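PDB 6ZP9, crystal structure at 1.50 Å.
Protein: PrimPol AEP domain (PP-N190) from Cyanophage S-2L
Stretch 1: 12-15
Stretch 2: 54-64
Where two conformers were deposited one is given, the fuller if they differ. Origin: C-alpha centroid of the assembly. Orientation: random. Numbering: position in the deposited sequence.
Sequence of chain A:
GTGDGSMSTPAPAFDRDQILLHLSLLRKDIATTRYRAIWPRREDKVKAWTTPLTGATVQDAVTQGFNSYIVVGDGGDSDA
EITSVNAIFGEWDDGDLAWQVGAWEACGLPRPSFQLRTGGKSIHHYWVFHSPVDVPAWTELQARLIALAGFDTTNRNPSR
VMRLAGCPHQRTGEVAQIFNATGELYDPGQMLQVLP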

# COMPACT_ATOMS: atom_id res chain seq x y z
N PRO A 12 -3.68 -7.22 -22.25
CA PRO A 12 -3.09 -6.55 -21.08
C PRO A 12 -2.41 -7.52 -20.11
O PRO A 12 -2.94 -8.60 -19.80
N ALA A 13 -1.24 -7.12 -19.63
CA ALA A 13 -0.46 -7.91 -18.69
C ALA A 13 -0.86 -7.67 -17.23
O ALA A 13 -0.25 -8.26 -16.33
N PHE A 14 -1.87 -6.84 -16.99
CA PHE A 14 -2.33 -6.49 -15.65
C PHE A 14 -3.85 -6.38 -15.68
O PHE A 14 -4.47 -6.28 -16.74
N ASP A 15 -4.44 -6.36 -14.49
CA ASP A 15 -5.89 -6.23 -14.31
C ASP A 15 -6.22 -4.76 -14.04
O ASP A 15 -6.09 -4.28 -12.91
N THR A 54 0.48 4.98 -15.65
CA THR A 54 -0.31 4.88 -16.87
C THR A 54 -0.38 3.42 -17.28
O THR A 54 0.48 2.61 -16.92
N GLY A 55 -1.42 3.09 -18.05
CA GLY A 55 -1.58 1.71 -18.49
C GLY A 55 -0.43 1.25 -19.36
O GLY A 55 0.04 0.12 -19.24
N ALA A 56 0.04 2.13 -20.26
CA ALA A 56 1.12 1.74 -21.16
C ALA A 56 2.42 1.49 -20.39
O ALA A 56 3.19 0.58 -20.73
N THR A 57 2.66 2.27 -19.33
CA THR A 57 3.89 2.08 -18.56
C THR A 57 3.82 0.83 -17.71
O THR A 57 4.80 0.07 -17.64
N VAL A 58 2.68 0.57 -17.07
CA VAL A 58 2.54 -0.68 -16.33
C VAL A 58 2.65 -1.87 -17.27
O VAL A 58 3.33 -2.86 -16.97
N GLN A 59 2.01 -1.79 -18.44
CA GLN A 59 2.13 -2.85 -19.42
C GLN A 59 3.59 -3.17 -19.72
O GLN A 59 4.00 -4.34 -19.74
N ASP A 60 4.40 -2.12 -19.93
CA ASP A 60 5.81 -2.29 -20.27
C ASP A 60 6.61 -2.85 -19.09
O ASP A 60 7.45 -3.74 -19.27
N ALA A 61 6.37 -2.33 -17.88
CA ALA A 61 7.12 -2.80 -16.72
C ALA A 61 6.80 -4.26 -16.40
O ALA A 61 7.70 -5.05 -16.10
N VAL A 62 5.52 -4.64 -16.45
CA VAL A 62 5.13 -6.00 -16.09
C VAL A 62 5.69 -7.00 -17.10
O VAL A 62 6.27 -8.03 -16.71
N THR A 63 5.54 -6.74 -18.39
CA THR A 63 6.07 -7.68 -19.37
C THR A 63 7.60 -7.75 -19.33
O THR A 63 8.17 -8.81 -19.63
N GLN A 64 8.29 -6.65 -18.97
CA GLN A 64 9.74 -6.69 -18.82
C GLN A 64 10.17 -7.49 -17.59
O GLN A 64 11.29 -8.00 -17.56

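Packing of the irregular segment 12-15 against the helix 55-64 in the PrimPol AEP domain of Cyanophage S-2L. The two stretches bury 307 Å² between them, both sides summed, and their backbones come closest where the CA atoms of Ala-13 and Gln-59 lie 5.7 Å apart. Stretch 1 has no regular secondary structure; it offers Ala-13 and Phe-14, whose CA-to-CB bonds both point toward the helix, and these two residues make most of its contact.

Thr-54 stands at the N-cap position and points away from stretch 1. Its chi1 is 75° (p), and Thr-54 OG1 lies within 2.9 Å of Thr-57 OG1, a hydrogen bond in which either hydroxyl could be the donor; this pair lies at the start of the helix, outside the contact. Gly-55 has no side chain, and it meets Phe-14 through its backbone: Phe-14 CE2 lies 3.4 Å from Gly-55 O, approached obliquely to the ring. Gly-55 O also accepts the helical hydrogen bond from Gln-59 N at 2.9 Å. Ala-56 and Thr-57 (chi1 -60°, m) point away and make no contact with stretch 1.

Val-58, buried and in the t rotamer (chi1 178°), points toward stretch 1. Its CB sits over one face of the Phe-14 ring, and Val-58 CG1 reaches Phe-14 CD2 at 3.7 Å, an apolar contact. Phe-14 meets it with chi1 at 58° (p) and chi2 at 88°, a conformation that puts the ring beside Gly-55, Val-58 and Gln-59.

Gln-59 supplies the polar link. Its CA-to-CB bond points sideways, but chi1 178° (t), chi2 72° (p) and chi3 19° bring the amide end nearer to stretch 1. There Gln-59 OE1 accepts a hydrogen bond from Ala-13 N at 2.8 Å, nearly straight with an N-H...acceptor angle of 172°; a side-chain carbonyl thus satisfies a backbone amide in a segment without regular structure. Gln-59 OE1 also lies 3.4 Å from Pro-12 CA and 3.6 Å from Phe-14 CE2, so three consecutive residues gather around it.

Asp-60 points away; Asp-60 OD1 accepts a hydrogen bond from Gln-64 NE2 at 3.1 Å, one turn on. Ala-61 is buried but out of reach of stretch 1. Val-62, also buried, turns toward it in the t rotamer (chi1 170°), and Val-62 CG1 packs 3.7 Å from Ala-13 CB and 3.5 Å from Ala-13 O. Ala-13 therefore rests on valine carbon while its amide is held by Gln-59. Thr-63 (chi1 62°, p) points sideways and adds a smaller contact, with Thr-63 CG2 3.7 Å from Ala-13 CB. Gln-64 is beyond reach, as is Asp-15 on the other stretch, whose side chain (chi1 -174°, t) instead caps a backbone N just past the stretch.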

# COMPACT_ATOMS: atom_id res chain seq x y z
CB PRO A 12 -4.29 -5.85 -20.43
CG PRO A 12 -5.45 -6.70 -20.81
CD PRO A 12 -5.16 -7.23 -22.19
CB ALA A 13 1.03 -7.61 -18.87
CB PHE A 14 -1.72 -5.16 -15.19
CG PHE A 14 -2.03 -4.02 -16.13
CD1 PHE A 14 -3.18 -3.27 -15.97
CD2 PHE A 14 -1.18 -3.72 -17.18
CE1 PHE A 14 -3.48 -2.24 -16.84
CE2 PHE A 14 -1.48 -2.69 -18.05
CZ PHE A 14 -2.63 -1.95 -17.89
CB ASP A 15 -6.34 -7.15 -13.17
CG ASP A 15 -7.85 -7.19 -13.01
OD1 ASP A 15 -8.53 -6.24 -13.46
OD2 ASP A 15 -8.35 -8.17 -12.42
CB THR A 54 0.27 5.72 -18.03
OG1 THR A 54 1.43 5.08 -18.58
CG2 THR A 54 0.64 7.13 -17.56
CB ALA A 56 1.34 2.83 -22.21
CB THR A 57 4.14 3.31 -17.70
OG1 THR A 57 4.26 4.46 -18.54
CG2 THR A 57 5.41 3.14 -16.90
CB VAL A 58 1.22 -0.70 -15.54
CG1 VAL A 58 1.07 -2.04 -14.82
CG2 VAL A 58 1.18 0.44 -14.55
CB GLN A 59 1.39 -2.46 -20.70
CG GLN A 59 1.50 -3.50 -21.81
CD GLN A 59 0.68 -4.75 -21.52
OE1 GLN A 59 -0.24 -4.73 -20.69
NE2 GLN A 59 1.01 -5.84 -22.19
CB ASP A 60 6.39 -0.95 -20.71
CG ASP A 60 7.73 -1.09 -21.40
OD1 ASP A 60 8.02 -2.19 -21.93
OD2 ASP A 60 8.50 -0.10 -21.44
CB ALA A 61 6.83 -1.91 -15.51
CB VAL A 62 3.60 -6.13 -15.98
CG1 VAL A 62 3.20 -7.59 -15.86
CG2 VAL A 62 3.09 -5.31 -14.79
CB THR A 63 5.61 -7.33 -20.79
OG1 THR A 63 6.11 -6.04 -21.14
CG2 THR A 63 4.10 -7.32 -20.88
CB GLN A 64 10.32 -5.30 -18.77
CG GLN A 64 10.64 -4.73 -20.13
CD GLN A 64 11.37 -3.40 -20.03
OE1 GLN A 64 12.40 -3.28 -19.36
NE2 GLN A 64 10.81 -2.38 -20.68